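Local atomic coordinates of Hpr(Ser) kinase (Coxiella burnetii, PDB entry 3TQF), a protein that probably acts as both ATP-dependent kinase and phosphatase, adding phosphate to and removing it from a serine of the phosphocarrier protein HPr. Residues A35-G40 / K82-D87; N67-I70 / G76-D79; H93-S98 / E121-I126; K106-D111 / N115-T120; I131-H136 / P142-T147. One frame throughout, in Å; residues are numbered along the deposited sequence.

Contact 1: residues A35-G40 / K82-D87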
# COMPACT_ATOMS: atom_id res chain seq x y z
N ALA A 35 4.64 -6.50 5.26
CA ALA A 35 4.67 -5.69 4.04
C ALA A 35 6.07 -5.67 3.41
O ALA A 35 6.21 -5.79 2.20
CB ALA A 35 4.19 -4.29 4.31
N LEU A 36 7.10 -5.53 4.24
CA LEU A 36 8.47 -5.58 3.76
C LEU A 36 8.83 -6.95 3.18
O LEU A 36 9.53 -7.02 2.16
CB LEU A 36 9.45 -5.19 4.87
CG LEU A 36 9.44 -3.70 5.23
CD1 LEU A 36 10.14 -3.46 6.55
CD2 LEU A 36 10.08 -2.87 4.13
N ILE A 37 8.35 -8.03 3.80
CA ILE A 37 8.54 -9.38 3.24
C ILE A 37 7.90 -9.46 1.85
O ILE A 37 8.46 -10.06 0.93
CB ILE A 37 7.92 -10.51 4.13
CG1 ILE A 37 8.49 -10.49 5.56
CG2 ILE A 37 8.17 -11.88 3.51
CD1 ILE A 37 10.00 -10.45 5.63
N ASP A 38 6.72 -8.85 1.71
CA ASP A 38 5.96 -8.85 0.46
C ASP A 38 6.66 -8.07 -0.64
O ASP A 38 6.46 -8.35 -1.82
CB ASP A 38 4.56 -8.28 0.70
CG ASP A 38 3.66 -8.36 -0.52
OD1 ASP A 38 3.44 -9.48 -1.03
OD2 ASP A 38 3.17 -7.30 -0.96
N ARG A 39 7.50 -7.11 -0.26
CA ARG A 39 8.31 -6.37 -1.24
C ARG A 39 9.61 -7.09 -1.60
O ARG A 39 10.39 -6.56 -2.37
CB ARG A 39 8.65 -4.96 -0.75
CG ARG A 39 7.53 -4.24 0.00
CD ARG A 39 7.14 -2.91 -0.58
NE ARG A 39 8.19 -2.23 -1.33
CZ ARG A 39 7.95 -1.36 -2.30
NH1 ARG A 39 6.70 -1.03 -2.63
NH2 ARG A 39 8.96 -0.80 -2.95
N GLY A 40 9.84 -8.27 -1.05
CA GLY A 40 11.00 -9.09 -1.41
C GLY A 40 12.14 -9.08 -0.41
O GLY A 40 13.22 -9.60 -0.69
N LYS A 82 6.26 -20.83 4.75
CA LYS A 82 5.18 -21.50 4.04
C LYS A 82 4.52 -20.57 3.02
O LYS A 82 4.23 -20.99 1.90
CB LYS A 82 4.13 -22.02 5.03
CG LYS A 82 3.04 -22.91 4.41
CD LYS A 82 3.30 -24.39 4.63
CE LYS A 82 2.29 -25.24 3.87
NZ LYS A 82 2.36 -26.68 4.26
N LEU A 83 4.30 -19.31 3.41
CA LEU A 83 3.54 -18.37 2.59
C LEU A 83 4.38 -17.55 1.61
O LEU A 83 3.87 -17.11 0.59
CB LEU A 83 2.74 -17.40 3.48
CG LEU A 83 1.55 -17.94 4.28
CD1 LEU A 83 0.71 -16.79 4.80
CD2 LEU A 83 0.68 -18.87 3.45
N PHE A 84 5.66 -17.32 1.93
CA PHE A 84 6.51 -16.44 1.12
C PHE A 84 7.81 -17.08 0.61
O PHE A 84 8.60 -16.41 -0.05
CB PHE A 84 6.81 -15.17 1.91
CG PHE A 84 5.58 -14.37 2.26
CD1 PHE A 84 5.07 -13.43 1.37
CD2 PHE A 84 4.92 -14.58 3.46
CE1 PHE A 84 3.93 -12.70 1.68
CE2 PHE A 84 3.78 -13.85 3.78
CZ PHE A 84 3.28 -12.91 2.89
N GLY A 85 8.01 -18.37 0.90
CA GLY A 85 9.18 -19.10 0.40
C GLY A 85 10.30 -19.22 1.42
O GLY A 85 10.36 -18.44 2.37
N LEU A 86 11.18 -20.19 1.20
CA LEU A 86 12.30 -20.46 2.11
C LEU A 86 13.27 -19.27 2.16
O LEU A 86 13.80 -18.95 3.23
CB LEU A 86 13.05 -21.73 1.71
CG LEU A 86 12.44 -23.10 2.04
CD1 LEU A 86 12.23 -23.25 3.55
CD2 LEU A 86 11.14 -23.35 1.29
N ASP A 87 13.47 -18.61 1.02
CA ASP A 87 14.38 -17.46 0.94
C ASP A 87 13.83 -16.18 1.60
O ASP A 87 14.53 -15.17 1.64
CB ASP A 87 14.73 -17.16 -0.53
CG ASP A 87 15.40 -18.35 -1.23
OD1 ASP A 87 15.78 -19.33 -0.55
OD2 ASP A 87 15.55 -18.29 -2.48
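I37 lays its CG2 methyl over one face of the F84 ring, and this CH-pi contact carries most of the meeting between 35-40 and 82-87. The methyl stands 4.2 Å from the centroid of the F84 ring, 28° off the ring normal, and its closest ring atom is CG, 3.8 Å from I37 CG2. The two side chains cross at about a right angle. With chi1 of I37 at -57°, CG2 is the branch that faces the ring, while CG1 leads off to the other side of CB. D38 takes a different part of the same ring: its OD1 comes up to the edge near CE1, at 4.2 Å from F84 CE1. The carboxylate is engaged mainly across the subunit boundary, where D38 OD2 forms a salt bridge with R39 of the second subunit; R39 of this chain does the same for D38 of the third subunit, so the contact borders the trimer interface. Both helices finish here. G40, with positive phi and its N bonded to I37 O, closes helix 29-38 in a Schellman motif. The result is an example of two helix C-termini packed through one aliphatic-aromatic pair, the first belonging to what looks like the helix after a P-loop.

Contact 2: residues N67-I70 / G76-D79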
# COMPACT_ATOMS: atom_id res chain seq x y z
N ASN A 67 11.40 -19.06 15.32
CA ASN A 67 11.99 -18.75 14.03
C ASN A 67 11.03 -18.99 12.86
O ASN A 67 10.44 -20.06 12.74
CB ASN A 67 13.27 -19.57 13.80
CG ASN A 67 14.14 -18.99 12.71
OD1 ASN A 67 14.60 -17.86 12.81
ND2 ASN A 67 14.37 -19.77 11.66
N GLY A 68 10.87 -17.97 12.02
CA GLY A 68 10.02 -18.06 10.84
C GLY A 68 8.59 -17.60 11.04
O GLY A 68 7.83 -17.52 10.07
N TYR A 69 8.22 -17.29 12.28
CA TYR A 69 6.84 -16.93 12.61
C TYR A 69 6.68 -15.45 12.97
O TYR A 69 7.56 -14.86 13.60
CB TYR A 69 6.32 -17.80 13.75
CG TYR A 69 6.20 -19.26 13.38
CD1 TYR A 69 5.12 -19.72 12.64
CD2 TYR A 69 7.18 -20.18 13.77
CE1 TYR A 69 5.01 -21.06 12.30
CE2 TYR A 69 7.07 -21.51 13.43
CZ TYR A 69 5.99 -21.95 12.70
OH TYR A 69 5.88 -23.28 12.36
N ILE A 70 5.55 -14.88 12.55
CA ILE A 70 5.18 -13.49 12.84
C ILE A 70 3.77 -13.50 13.40
O ILE A 70 2.93 -14.26 12.93
CB ILE A 70 5.16 -12.64 11.55
CG1 ILE A 70 6.57 -12.22 11.15
CG2 ILE A 70 4.31 -11.38 11.71
CD1 ILE A 70 6.61 -11.32 9.91
N GLY A 76 -3.28 -13.69 13.44
CA GLY A 76 -2.68 -14.67 14.34
C GLY A 76 -1.25 -14.96 13.92
O GLY A 76 -0.54 -14.07 13.48
N ILE A 77 -0.84 -16.22 14.03
CA ILE A 77 0.50 -16.62 13.63
C ILE A 77 0.60 -16.76 12.11
O ILE A 77 -0.35 -17.19 11.46
CB ILE A 77 0.90 -17.95 14.31
CG1 ILE A 77 1.10 -17.73 15.81
CG2 ILE A 77 2.18 -18.52 13.70
CD1 ILE A 77 2.27 -16.81 16.14
N ILE A 78 1.75 -16.38 11.57
CA ILE A 78 2.02 -16.48 10.14
C ILE A 78 3.32 -17.24 9.92
O ILE A 78 4.40 -16.74 10.24
CB ILE A 78 2.16 -15.07 9.50
CG1 ILE A 78 0.91 -14.23 9.71
CG2 ILE A 78 2.46 -15.19 8.00
CD1 ILE A 78 1.05 -12.80 9.26
N ASP A 79 3.21 -18.46 9.39
CA ASP A 79 4.37 -19.23 8.96
C ASP A 79 4.91 -18.59 7.68
O ASP A 79 4.49 -18.95 6.59
CB ASP A 79 3.97 -20.70 8.72
CG ASP A 79 5.17 -21.61 8.47
OD1 ASP A 79 6.28 -21.12 8.18
OD2 ASP A 79 4.99 -22.85 8.55
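Y69 turns its ring toward the opposite strand by holding CG on the far side of CB from its carbonyl carbon (chi1 -65°), and D79 meets it with CG swung to the far side from its own N (chi1 -172°). The two belong to an antiparallel beta hairpin made of strands 69-72 and 76-79, in which Y69 and D79 form a non-hydrogen-bonded pair and their side chains share one face. The ring lies obliquely against its partner: CE1 of Y69 is 3.7 Å from CB of D79, and the planes of ring and carboxylate are 46° apart. I77 adds its CG2 methyl near Y69 CD1, so an aliphatic branch and the base of an acidic side chain both border the aromatic group. D79 has a second task, because it is the N-cap of helix 80-84 and its OD1 receives a weak hydrogen bond from the backbone N of K82.

I70 and I78 form the next, hydrogen-bonded pair and point to the other face, toward helix 29-38, where I70 touches S33 and I78 touches L34. Their side chains meet loosely, CG2 of I70 lying 4.3 Å from CD1 of I78. From the second subunit, L114 packs on I77 and T147 on I78. Two backbone bonds join the isoleucines: I70 N to I78 O at 3.2 Å, and I78 N to I70 O at 2.8 Å. The same I78 O also takes a CA-H...O contact, 3.4 Å from Y69 CA.

Contact 3: residues H93-S98 / E121-I126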
# COMPACT_ATOMS: atom_id res chain seq x y z
N HIS A 93 22.15 -12.32 10.66
CA HIS A 93 22.68 -11.25 9.81
C HIS A 93 23.31 -10.17 10.69
O HIS A 93 22.93 -10.02 11.85
CB HIS A 93 21.56 -10.65 8.96
CG HIS A 93 22.05 -9.84 7.80
ND1 HIS A 93 22.40 -8.51 7.91
CD2 HIS A 93 22.24 -10.16 6.50
CE1 HIS A 93 22.79 -8.06 6.74
NE2 HIS A 93 22.70 -9.04 5.86
N GLU A 94 24.26 -9.43 10.14
CA GLU A 94 24.90 -8.32 10.85
C GLU A 94 23.89 -7.18 11.02
O GLU A 94 23.07 -6.94 10.15
CB GLU A 94 26.15 -7.84 10.09
CG GLU A 94 26.73 -6.51 10.59
CD GLU A 94 28.16 -6.24 10.11
OE1 GLU A 94 28.53 -6.71 9.01
OE2 GLU A 94 28.92 -5.56 10.84
N VAL A 95 23.98 -6.49 12.16
CA VAL A 95 23.14 -5.33 12.44
C VAL A 95 23.81 -4.11 11.84
O VAL A 95 24.93 -3.79 12.19
CB VAL A 95 22.99 -5.11 13.96
CG1 VAL A 95 22.19 -3.84 14.25
CG2 VAL A 95 22.35 -6.32 14.61
N HIS A 96 23.11 -3.42 10.94
CA HIS A 96 23.65 -2.22 10.29
C HIS A 96 22.95 -0.93 10.71
O HIS A 96 23.58 0.12 10.82
CB HIS A 96 23.56 -2.37 8.77
CG HIS A 96 24.47 -3.41 8.21
ND1 HIS A 96 25.73 -3.11 7.73
CD2 HIS A 96 24.32 -4.74 8.06
CE1 HIS A 96 26.31 -4.22 7.31
NE2 HIS A 96 25.48 -5.22 7.50
N LEU A 97 21.64 -1.01 10.93
CA LEU A 97 20.83 0.17 11.17
C LEU A 97 19.75 -0.14 12.19
O LEU A 97 19.26 -1.27 12.26
CB LEU A 97 20.20 0.63 9.86
CG LEU A 97 19.25 1.83 9.87
CD1 LEU A 97 20.00 3.12 10.13
CD2 LEU A 97 18.50 1.90 8.54
N SER A 98 19.38 0.87 12.96
CA SER A 98 18.29 0.78 13.92
C SER A 98 17.31 1.90 13.63
O SER A 98 17.65 3.07 13.76
CB SER A 98 18.85 0.92 15.33
OG SER A 98 17.83 1.23 16.27
N GLU A 121 22.92 4.37 18.53
CA GLU A 121 22.58 3.41 19.57
C GLU A 121 23.81 2.60 19.93
O GLU A 121 24.52 2.12 19.05
CB GLU A 121 21.51 2.45 19.07
CG GLU A 121 20.09 2.99 19.15
CD GLU A 121 19.21 2.20 20.08
OE1 GLU A 121 19.51 2.16 21.29
OE2 GLU A 121 18.20 1.64 19.59
N ILE A 122 24.05 2.44 21.23
CA ILE A 122 25.11 1.56 21.71
C ILE A 122 24.52 0.18 21.95
O ILE A 122 23.77 -0.03 22.90
CB ILE A 122 25.76 2.08 23.02
CG1 ILE A 122 26.07 3.58 22.93
CG2 ILE A 122 27.03 1.30 23.31
CD1 ILE A 122 26.78 4.00 21.67
N ILE A 123 24.84 -0.76 21.06
CA ILE A 123 24.40 -2.14 21.19
C ILE A 123 25.61 -3.03 21.48
O ILE A 123 26.45 -3.24 20.61
CB ILE A 123 23.67 -2.62 19.92
CG1 ILE A 123 22.62 -1.59 19.48
CG2 ILE A 123 23.02 -3.97 20.16
CD1 ILE A 123 21.74 -2.03 18.33
N LEU A 124 25.71 -3.52 22.71
CA LEU A 124 26.88 -4.25 23.17
C LEU A 124 28.17 -3.50 22.84
O LEU A 124 29.14 -4.09 22.37
CB LEU A 124 26.91 -5.66 22.58
CG LEU A 124 25.71 -6.54 22.93
CD1 LEU A 124 25.84 -7.91 22.27
CD2 LEU A 124 25.57 -6.67 24.44
N GLY A 125 28.17 -2.20 23.10
CA GLY A 125 29.36 -1.36 22.93
C GLY A 125 29.69 -0.99 21.50
O GLY A 125 30.76 -0.43 21.25
N ILE A 126 28.81 -1.30 20.56
CA ILE A 126 29.03 -0.98 19.16
C ILE A 126 28.07 0.14 18.73
O ILE A 126 26.90 0.11 19.08
CB ILE A 126 28.85 -2.23 18.27
CG1 ILE A 126 30.02 -3.19 18.51
CG2 ILE A 126 28.77 -1.85 16.80
CD1 ILE A 126 30.02 -4.41 17.61
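S98 and E121 mark the end at which two extended backbones come closer, their CA atoms 7.6 Å apart, whereas V95 and I123 are separated by 9.4 Å between CA atoms. No backbone hydrogen bond links 93-98 to 121-126, because the two strands are next-but-one neighbours in a curled sheet, with strand 126-134 between them, and their side chains meet on one side of that middle strand. The second segment leaves its strand in a type I' turn from I123 to I126, closed in both directions, with I123 N to I126 O at 3.0 Å and I126 N to I123 O at 3.1 Å, the tight connection of a beta hairpin.

Two side-chain meetings bridge the gap. At the narrower end S98 OG gives a weak hydrogen bond to E121 OE2, at 3.4 Å. The glutamate chain is bent at chi2 (-117°), and OE2 is the carboxylate oxygen that lies on the serine side. K130 is a second, long and weak ionic partner for the same oxygen. At the wider end V95 CG1 and I123 CD1 just meet, 4.5 Å apart, as a light apolar contact.

Strand 126-134 pairs with both strands, parallel to 92-102 and antiparallel to 117-123, and its V128 touches V95 and I123 while K130 touches S98. I123 also packs on L51 of strand 48-53, L58 of strand 58-61 and W7 of strand 5-8, so the curled sheet closes round this contact.

Contact 4: residues K106-D111 / N115-T120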
# COMPACT_ATOMS: atom_id res chain seq x y z
N LYS A 106 5.54 13.46 19.07
CA LYS A 106 6.64 13.22 20.01
C LYS A 106 8.01 13.33 19.34
O LYS A 106 9.04 13.12 19.98
CB LYS A 106 6.47 11.84 20.65
CG LYS A 106 5.17 11.69 21.45
CD LYS A 106 4.76 10.23 21.62
CE LYS A 106 3.31 10.11 22.07
NZ LYS A 106 2.91 8.70 22.28
N MSE A 107 8.01 13.67 18.05
CA MSE A 107 9.22 13.76 17.26
C MSE A 107 10.01 15.03 17.63
O MSE A 107 9.43 16.11 17.66
CB MSE A 107 8.85 13.80 15.78
CG MSE A 107 10.00 13.64 14.84
SE MSE A 107 10.51 11.78 14.53
CE MSE A 107 11.96 12.20 13.31
N PRO A 108 11.32 14.90 17.91
CA PRO A 108 12.13 16.08 18.24
C PRO A 108 12.30 17.04 17.07
O PRO A 108 12.00 16.69 15.93
CB PRO A 108 13.50 15.49 18.63
CG PRO A 108 13.29 14.04 18.80
CD PRO A 108 12.12 13.66 17.96
N LEU A 109 12.79 18.25 17.36
CA LEU A 109 13.01 19.25 16.32
C LEU A 109 14.05 18.77 15.32
O LEU A 109 14.97 18.03 15.66
CB LEU A 109 13.43 20.59 16.93
CG LEU A 109 12.40 21.29 17.83
CD1 LEU A 109 12.91 22.64 18.30
CD2 LEU A 109 11.05 21.44 17.11
N LEU A 110 13.89 19.20 14.07
CA LEU A 110 14.71 18.73 12.96
C LEU A 110 15.76 19.80 12.63
O LEU A 110 15.42 20.95 12.35
CB LEU A 110 13.83 18.46 11.74
CG LEU A 110 14.07 17.15 10.99
CD1 LEU A 110 13.09 17.03 9.83
CD2 LEU A 110 15.52 17.04 10.51
N ASP A 111 17.03 19.41 12.69
CA ASP A 111 18.14 20.34 12.45
C ASP A 111 18.29 20.60 10.95
O ASP A 111 18.40 21.74 10.51
CB ASP A 111 19.45 19.79 13.01
CG ASP A 111 19.39 19.56 14.52
OD1 ASP A 111 19.35 20.56 15.27
OD2 ASP A 111 19.40 18.38 14.94
N ASN A 115 17.81 15.83 5.44
CA ASN A 115 18.32 14.52 5.85
C ASN A 115 17.47 13.91 6.96
O ASN A 115 16.70 14.62 7.60
CB ASN A 115 19.78 14.65 6.31
CG ASN A 115 20.76 14.59 5.16
OD1 ASN A 115 21.33 15.60 4.76
ND2 ASN A 115 20.96 13.39 4.62
N PRO A 116 17.61 12.60 7.20
CA PRO A 116 16.88 11.97 8.30
C PRO A 116 17.42 12.42 9.66
O PRO A 116 18.53 12.94 9.74
CB PRO A 116 17.14 10.47 8.12
CG PRO A 116 17.89 10.32 6.84
CD PRO A 116 18.48 11.64 6.50
N LEU A 117 16.63 12.22 10.71
CA LEU A 117 17.10 12.53 12.05
C LEU A 117 17.94 11.37 12.54
O LEU A 117 17.40 10.35 12.98
CB LEU A 117 15.93 12.81 13.01
CG LEU A 117 16.30 13.32 14.41
CD1 LEU A 117 17.26 14.48 14.35
CD2 LEU A 117 15.05 13.71 15.18
N TYR A 118 19.26 11.52 12.43
CA TYR A 118 20.21 10.48 12.81
C TYR A 118 20.64 10.61 14.27
O TYR A 118 20.90 11.71 14.76
CB TYR A 118 21.46 10.54 11.92
CG TYR A 118 21.41 9.65 10.70
CD1 TYR A 118 21.21 10.18 9.43
CD2 TYR A 118 21.59 8.28 10.81
CE1 TYR A 118 21.18 9.36 8.30
CE2 TYR A 118 21.55 7.45 9.69
CZ TYR A 118 21.35 8.00 8.45
OH TYR A 118 21.32 7.16 7.35
N ARG A 119 20.72 9.47 14.94
CA ARG A 119 21.32 9.35 16.26
C ARG A 119 22.20 8.10 16.25
O ARG A 119 22.38 7.49 15.21
CB ARG A 119 20.24 9.23 17.34
CG ARG A 119 19.38 10.48 17.52
CD ARG A 119 18.98 10.65 18.98
NE ARG A 119 17.88 11.59 19.20
CZ ARG A 119 17.96 12.92 19.07
NH1 ARG A 119 19.09 13.51 18.69
NH2 ARG A 119 16.89 13.67 19.31
N THR A 120 22.76 7.75 17.41
CA THR A 120 23.53 6.52 17.57
C THR A 120 22.99 5.69 18.73
O THR A 120 22.64 6.23 19.77
CB THR A 120 25.02 6.82 17.82
OG1 THR A 120 25.54 7.62 16.75
CG2 THR A 120 25.82 5.54 17.92
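L117 buries far more area than any other residue here, and it pushes its CD2 methyl into the loop 106-111. L110 comes second: its CD2 is 4.0 Å from N115 O, a van der Waals meeting of a methyl with a backbone carbonyl. P108 follows, supplying a surface for the leucine methyl, with P108 CG 4.0 Å from L117 CD2, and it crosses the leucine at a slant. The proline touches R119 as well: its CG is 3.7 Å from R119 NH2, an oblique approach to the guanidinium.

Selenomethionine M107 plays a smaller part and meets L117 tip to tip. With CG anti to the backbone N (chi1 -169°) its chain already heads for the leucine, and after a bend at chi2 CE completes the approach, 3.9 Å from L117 CD2. No hydrogen bond joins the two segments, whose touching parts run 113° apart, so apolar packing accounts for most of this largely surface contact.

The loop 106-111 follows strand 92-102, and the chain then returns as strand 117-123 at the edge of the large sheet. Strand 126-134 lies beside it: L117 and R119 bond through their backbones to L132 and K130, and the L132 side chain touches both M107 and L117. Y118, next along the strand, packs on I131 and bonds through OH to H152 of helix 141-165.

Contact 5: residues I131-H136 / P142-T147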
# COMPACT_ATOMS: atom_id res chain seq x y z
N ILE A 131 17.88 6.01 13.26
CA ILE A 131 17.03 7.03 12.67
C ILE A 131 15.73 7.10 13.45
O ILE A 131 15.16 6.08 13.78
CB ILE A 131 16.72 6.72 11.19
CG1 ILE A 131 18.02 6.64 10.38
CG2 ILE A 131 15.79 7.78 10.60
CD1 ILE A 131 17.82 6.35 8.91
N LEU A 132 15.30 8.31 13.75
CA LEU A 132 13.96 8.54 14.31
C LEU A 132 13.04 8.85 13.14
O LEU A 132 13.19 9.87 12.49
CB LEU A 132 13.97 9.71 15.30
CG LEU A 132 14.90 9.64 16.52
CD1 LEU A 132 14.60 10.79 17.45
CD2 LEU A 132 14.77 8.33 17.26
N PHE A 133 12.09 7.95 12.87
CA PHE A 133 11.20 8.12 11.73
C PHE A 133 9.76 8.40 12.15
O PHE A 133 9.18 7.61 12.88
CB PHE A 133 11.23 6.90 10.82
CG PHE A 133 10.59 7.13 9.48
CD1 PHE A 133 9.29 6.75 9.24
CD2 PHE A 133 11.29 7.79 8.49
CE1 PHE A 133 8.70 6.99 8.02
CE2 PHE A 133 10.71 8.03 7.26
CZ PHE A 133 9.41 7.63 7.03
N PRO A 134 9.19 9.53 11.67
CA PRO A 134 7.81 9.87 12.01
C PRO A 134 6.81 8.98 11.29
O PRO A 134 6.91 8.79 10.08
CB PRO A 134 7.69 11.31 11.50
CG PRO A 134 8.64 11.39 10.39
CD PRO A 134 9.78 10.50 10.74
N ILE A 135 5.86 8.44 12.04
CA ILE A 135 4.88 7.50 11.49
C ILE A 135 3.54 8.18 11.26
O ILE A 135 2.84 8.53 12.21
CB ILE A 135 4.72 6.26 12.40
CG1 ILE A 135 3.76 5.25 11.78
CG2 ILE A 135 4.23 6.66 13.79
CD1 ILE A 135 3.97 3.82 12.28
N HIS A 136 3.18 8.38 9.99
CA HIS A 136 1.86 8.85 9.61
C HIS A 136 1.07 7.66 9.08
O HIS A 136 1.63 6.83 8.36
CB HIS A 136 1.96 9.92 8.53
CG HIS A 136 2.71 11.14 8.95
ND1 HIS A 136 2.11 12.22 9.57
CD2 HIS A 136 4.02 11.46 8.82
CE1 HIS A 136 3.02 13.14 9.81
NE2 HIS A 136 4.19 12.71 9.37
N PRO A 142 5.79 0.96 4.26
CA PRO A 142 6.78 -0.01 3.78
C PRO A 142 7.71 0.58 2.74
O PRO A 142 8.92 0.37 2.81
CB PRO A 142 5.92 -1.11 3.16
CG PRO A 142 4.63 -1.02 3.88
CD PRO A 142 4.41 0.44 4.14
N LEU A 143 7.15 1.32 1.79
CA LEU A 143 7.95 1.95 0.75
C LEU A 143 8.87 3.01 1.36
O LEU A 143 10.00 3.17 0.92
CB LEU A 143 7.06 2.59 -0.32
CG LEU A 143 7.76 3.32 -1.46
CD1 LEU A 143 8.52 2.35 -2.34
CD2 LEU A 143 6.75 4.11 -2.27
N LEU A 144 8.38 3.71 2.37
CA LEU A 144 9.15 4.76 3.01
C LEU A 144 10.35 4.19 3.74
O LEU A 144 11.47 4.69 3.61
CB LEU A 144 8.28 5.58 3.97
CG LEU A 144 7.09 6.32 3.33
CD1 LEU A 144 6.43 7.23 4.34
CD2 LEU A 144 7.53 7.10 2.11
N ILE A 145 10.12 3.13 4.50
CA ILE A 145 11.18 2.45 5.24
C ILE A 145 12.18 1.78 4.31
O ILE A 145 13.38 1.82 4.56
CB ILE A 145 10.58 1.41 6.21
CG1 ILE A 145 9.79 2.12 7.31
CG2 ILE A 145 11.68 0.53 6.82
CD1 ILE A 145 10.65 2.89 8.29
N GLU A 146 11.70 1.18 3.23
CA GLU A 146 12.60 0.62 2.22
C GLU A 146 13.48 1.69 1.60
O GLU A 146 14.67 1.49 1.40
CB GLU A 146 11.80 -0.09 1.11
CG GLU A 146 12.65 -0.56 -0.07
CD GLU A 146 11.81 -1.14 -1.18
OE1 GLU A 146 11.40 -2.31 -1.08
OE2 GLU A 146 11.56 -0.42 -2.17
N THR A 147 12.88 2.84 1.31
CA THR A 147 13.61 3.97 0.72
C THR A 147 14.61 4.56 1.71
O THR A 147 15.72 4.92 1.34
CB THR A 147 12.64 5.06 0.24
OG1 THR A 147 11.66 4.47 -0.63
CG2 THR A 147 13.37 6.15 -0.51
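F133 points its ring from strand 126-134 at helix 141-165, where L144 and I145 receive it, a helix packed against a beta sheet as in alpha/beta folds. The far end of the ring does the first touching: CZ of F133 is 3.9 Å from CB of L144 and 4.0 Å from its CD1. The two side chains cross at about a right angle. I145 comes over a face of the ring, its CD1 4.2 Å from F133 CD1; CB of the isoleucine does not aim at the strand, but the end of its chain comes nearer. In F133 the ring extends on the side of CB opposite the backbone N (chi1 -166°), which carries it out from the sheet to the helix.

The next shell fixes both partners. P134, the following residue, sets its CD 3.7 Å above the plane of the F133 ring, toward the rim. L141 and L148 of the same helix also touch the ring, I99 packs on it from the neighbouring strand 92-102, and G74 of the third subunit approaches it. On the sheet side, F133 is held by backbone hydrogen bonds with S100 and V102. On the helix side, I145 leans on L32 of helix 29-38 and L101, while E146 forms a hydrogen bond with H41.

Within the helix turn, the carbonyl of L143 accepts two bonds. T147 N lies 2.9 Å from L143 O and T147 OG1 2.6 Å from it, and they arrive from opposite faces of the carbonyl plane.

How the contacts relate
Contacts 1, 2 and 4 lie toward the outside of the chain, while contacts 3 and 5 are buried nearer its centre. Contacts 1 and 2 have centres 12 Å apart and adjoin through L83 CD1 and I78 CG2, 4.0 Å from each other; both touch the second subunit. Contact 5 meets contact 1 through a salt bridge, R39 NH2 to E146 OE2 at 2.7 Å, and shares the sheet with contacts 3 and 4, reached by probable hydrogen bonds from I131 N to S98 O and from L132 N to L117 O. Contacts 2 and 4 are about 33 Å apart between centres. Helix 29-38 supplies one side of contact 1 and touches contacts 2 and 5; only in contact 2 does a side chain, I70, touch the probable P-loop.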